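DNA replication initiator (Cdc21/Cdc54) (Methanothermobacter thermautotrophicus, PDB 1LTL) probably acts as an ATP-dependent MCM helicase that binds single-stranded DNA and unwinds duplex DNA in replication, this chain being its zinc-binding N-terminal part. Local coordinates at residues I91-R103 / F109-R121. Sequence-based numbering, arbitrary orientation.
Sequences IRFSGISNVIPLR and FIGKFVAVDGIVR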
# COMPACT_ATOMS: atom_id res chain seq x y z
N ILE A 91 32.88 27.64 24.43
CA ILE A 91 33.37 27.74 25.79
C ILE A 91 34.49 26.72 25.96
O ILE A 91 34.28 25.54 25.75
CB ILE A 91 32.28 27.43 26.82
CG1 ILE A 91 31.18 28.49 26.79
CG2 ILE A 91 32.88 27.45 28.19
CD1 ILE A 91 30.28 28.43 25.60
N ARG A 92 35.69 27.17 26.30
CA ARG A 92 36.77 26.22 26.48
C ARG A 92 37.32 26.27 27.90
O ARG A 92 37.81 27.31 28.33
CB ARG A 92 37.90 26.50 25.50
CG ARG A 92 37.43 26.53 24.09
CD ARG A 92 38.57 26.63 23.11
NE ARG A 92 38.02 26.85 21.78
CZ ARG A 92 37.50 25.90 21.02
NH1 ARG A 92 37.48 24.65 21.46
NH2 ARG A 92 36.98 26.20 19.83
N PHE A 93 37.26 25.16 28.63
CA PHE A 93 37.76 25.14 30.00
C PHE A 93 39.23 24.86 30.14
O PHE A 93 39.77 24.00 29.46
CB PHE A 93 37.00 24.12 30.80
CG PHE A 93 35.55 24.30 30.73
CD1 PHE A 93 34.88 24.09 29.55
CD2 PHE A 93 34.85 24.77 31.82
CE1 PHE A 93 33.52 24.33 29.45
CE2 PHE A 93 33.48 25.03 31.74
CZ PHE A 93 32.82 24.81 30.55
N SER A 94 39.88 25.61 31.02
CA SER A 94 41.31 25.41 31.24
C SER A 94 41.61 24.88 32.64
O SER A 94 40.88 25.17 33.59
CB SER A 94 42.06 26.72 31.02
OG SER A 94 43.46 26.50 31.15
N GLY A 95 42.68 24.10 32.75
CA GLY A 95 43.04 23.53 34.03
C GLY A 95 42.00 22.55 34.54
O GLY A 95 41.21 22.85 35.44
N ILE A 96 41.99 21.36 33.96
CA ILE A 96 41.05 20.34 34.37
C ILE A 96 41.78 19.32 35.21
O ILE A 96 42.81 18.77 34.80
CB ILE A 96 40.38 19.67 33.14
CG1 ILE A 96 39.44 20.66 32.48
CG2 ILE A 96 39.57 18.44 33.55
CD1 ILE A 96 38.27 21.06 33.35
N SER A 97 41.26 19.09 36.41
CA SER A 97 41.84 18.16 37.36
C SER A 97 41.71 16.70 36.91
O SER A 97 42.58 15.86 37.21
CB SER A 97 41.18 18.34 38.72
OG SER A 97 39.77 18.32 38.57
N ASN A 98 40.63 16.41 36.19
CA ASN A 98 40.35 15.06 35.71
C ASN A 98 41.33 14.61 34.63
O ASN A 98 40.95 14.37 33.50
CB ASN A 98 38.93 14.99 35.15
CG ASN A 98 38.46 13.58 34.93
OD1 ASN A 98 37.46 13.34 34.28
ND2 ASN A 98 39.19 12.63 35.50
N VAL A 99 42.60 14.50 35.00
CA VAL A 99 43.62 14.08 34.04
C VAL A 99 43.79 12.56 34.03
O VAL A 99 44.18 11.95 35.02
CB VAL A 99 44.96 14.76 34.36
CG1 VAL A 99 45.17 14.79 35.87
CG2 VAL A 99 46.11 14.02 33.67
N ILE A 100 43.50 11.96 32.88
CA ILE A 100 43.61 10.53 32.76
C ILE A 100 44.73 10.09 31.85
O ILE A 100 44.94 10.64 30.79
CB ILE A 100 42.32 9.92 32.24
CG1 ILE A 100 41.26 9.94 33.33
CG2 ILE A 100 42.56 8.51 31.78
CD1 ILE A 100 40.81 11.29 33.68
N PRO A 101 45.49 9.08 32.26
CA PRO A 101 46.56 8.66 31.34
C PRO A 101 45.98 8.04 30.08
O PRO A 101 44.95 7.39 30.12
CB PRO A 101 47.37 7.67 32.18
CG PRO A 101 46.36 7.14 33.16
CD PRO A 101 45.60 8.38 33.55
N LEU A 102 46.66 8.23 28.97
CA LEU A 102 46.20 7.71 27.70
C LEU A 102 45.75 6.26 27.66
O LEU A 102 44.62 5.97 27.28
CB LEU A 102 47.27 7.92 26.64
CG LEU A 102 46.84 7.83 25.19
CD1 LEU A 102 47.81 8.67 24.42
CD2 LEU A 102 46.82 6.40 24.66
N ARG A 103 46.62 5.33 28.06
CA ARG A 103 46.27 3.91 28.03
C ARG A 103 45.01 3.57 28.81
O ARG A 103 44.47 2.50 28.64
CB ARG A 103 47.42 3.06 28.59
CG ARG A 103 48.83 3.58 28.29
CD ARG A 103 49.55 2.79 27.19
NE ARG A 103 49.96 1.45 27.63
CZ ARG A 103 50.81 0.66 26.96
NH1 ARG A 103 51.36 1.06 25.81
NH2 ARG A 103 51.10 -0.54 27.45
N PHE A 109 35.03 6.14 30.55
CA PHE A 109 35.25 7.55 30.19
C PHE A 109 34.55 8.05 28.91
O PHE A 109 34.76 9.18 28.49
CB PHE A 109 36.76 7.82 30.09
CG PHE A 109 37.48 7.73 31.41
CD1 PHE A 109 38.75 7.16 31.50
CD2 PHE A 109 36.90 8.24 32.57
CE1 PHE A 109 39.43 7.11 32.72
CE2 PHE A 109 37.57 8.19 33.79
CZ PHE A 109 38.84 7.63 33.86
N ILE A 110 33.74 7.21 28.29
CA ILE A 110 33.04 7.62 27.09
C ILE A 110 31.97 8.61 27.47
O ILE A 110 31.13 8.34 28.33
CB ILE A 110 32.39 6.44 26.35
CG1 ILE A 110 33.46 5.46 25.87
CG2 ILE A 110 31.62 6.92 25.16
CD1 ILE A 110 32.90 4.34 25.03
N GLY A 111 32.01 9.78 26.84
CA GLY A 111 31.04 10.82 27.12
C GLY A 111 31.50 11.73 28.25
O GLY A 111 30.81 12.69 28.58
N LYS A 112 32.67 11.46 28.82
CA LYS A 112 33.19 12.24 29.94
C LYS A 112 34.22 13.27 29.52
O LYS A 112 34.89 13.14 28.49
CB LYS A 112 33.85 11.32 30.97
CG LYS A 112 33.02 10.14 31.41
CD LYS A 112 31.81 10.60 32.17
CE LYS A 112 31.06 9.41 32.71
NZ LYS A 112 29.81 9.88 33.35
N PHE A 113 34.40 14.29 30.35
CA PHE A 113 35.36 15.34 30.05
C PHE A 113 36.73 14.91 30.56
O PHE A 113 36.93 14.80 31.76
CB PHE A 113 34.92 16.64 30.72
CG PHE A 113 35.32 17.87 29.97
CD1 PHE A 113 34.95 18.05 28.64
CD2 PHE A 113 36.07 18.86 30.59
CE1 PHE A 113 35.33 19.19 27.95
CE2 PHE A 113 36.45 20.01 29.91
CZ PHE A 113 36.08 20.18 28.59
N VAL A 114 37.68 14.65 29.67
CA VAL A 114 38.99 14.22 30.15
C VAL A 114 40.10 15.16 29.76
O VAL A 114 39.89 16.15 29.05
CB VAL A 114 39.36 12.82 29.65
CG1 VAL A 114 38.27 11.85 30.04
CG2 VAL A 114 39.57 12.83 28.16
N ALA A 115 41.30 14.85 30.23
CA ALA A 115 42.45 15.67 29.94
C ALA A 115 43.58 14.67 29.91
O ALA A 115 43.84 14.01 30.90
CB ALA A 115 42.66 16.68 31.04
N VAL A 116 44.23 14.59 28.76
CA VAL A 116 45.27 13.63 28.51
C VAL A 116 46.52 14.28 28.02
O VAL A 116 46.44 15.14 27.15
CB VAL A 116 44.82 12.69 27.41
CG1 VAL A 116 45.92 11.74 27.06
CG2 VAL A 116 43.54 11.99 27.82
N ASP A 117 47.67 13.84 28.52
CA ASP A 117 48.97 14.39 28.08
C ASP A 117 49.62 13.44 27.07
O ASP A 117 49.37 12.25 27.09
CB ASP A 117 49.92 14.58 29.26
CG ASP A 117 49.37 15.53 30.30
OD1 ASP A 117 48.84 16.59 29.91
OD2 ASP A 117 49.48 15.23 31.51
N GLY A 118 50.48 13.98 26.22
CA GLY A 118 51.15 13.17 25.23
C GLY A 118 51.90 14.04 24.24
O GLY A 118 52.13 15.21 24.52
N ILE A 119 52.27 13.48 23.10
CA ILE A 119 53.00 14.25 22.10
C ILE A 119 52.40 14.13 20.70
O ILE A 119 52.28 13.03 20.16
CB ILE A 119 54.46 13.80 22.07
CG1 ILE A 119 55.09 14.09 23.43
CG2 ILE A 119 55.23 14.49 20.95
CD1 ILE A 119 56.50 13.55 23.60
N VAL A 120 52.04 15.26 20.11
CA VAL A 120 51.45 15.26 18.77
C VAL A 120 52.35 14.58 17.76
O VAL A 120 53.41 15.07 17.45
CB VAL A 120 51.20 16.66 18.27
CG1 VAL A 120 50.70 16.60 16.84
CG2 VAL A 120 50.21 17.36 19.18
N ARG A 121 51.90 13.45 17.22
CA ARG A 121 52.69 12.73 16.26
C ARG A 121 52.36 13.15 14.83
O ARG A 121 53.06 13.97 14.25
CB ARG A 121 52.48 11.23 16.43
CG ARG A 121 53.38 10.35 15.58
CD ARG A 121 52.72 8.98 15.29
NE ARG A 121 52.46 8.17 16.49
CZ ARG A 121 53.39 7.49 17.19
NH1 ARG A 121 54.66 7.52 16.80
NH2 ARG A 121 53.03 6.78 18.26
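Ile-100 and Phe-109 meet through like first torsions: each turns CG (CG1 in Ile-100) anti to its own carbonyl carbon (chi1 -74° and -68°), and the two side chains approach from opposite directions. The contact illustrates how a linker is laid onto the domain that follows it, here the OB fold of the MCM N-terminal region: the chain leaves strand 90-94, beside the helical part, and runs along the start of strand 113-137, the first of the OB fold. Ile-100 CG1 comes within 3.4 Å of Phe-109 CZ, while its CG2 branch reaches Phe-109 CE1 at 3.6 Å. Replacing Phe-109 by an alanine would probably leave both branches of Ile-100 without their aromatic partner and open a gap beside Leu-224 of strand 217-229. Toward strand 90-94, Ile-96 crosses the Phe-113 side chain at about a right angle, its CG1 4.0 Å from CE2 of that ring. The same Phe-113 ring also meets Phe-93, its CZ 4.2 Å from CD1 of that ring, with the two planes at 80°; Ile-70 and Pro-66 of helix 66-77 adjoin this pair. Midway along the linker, the backbone Ile-100 N donates to Ala-115 O at 2.9 Å.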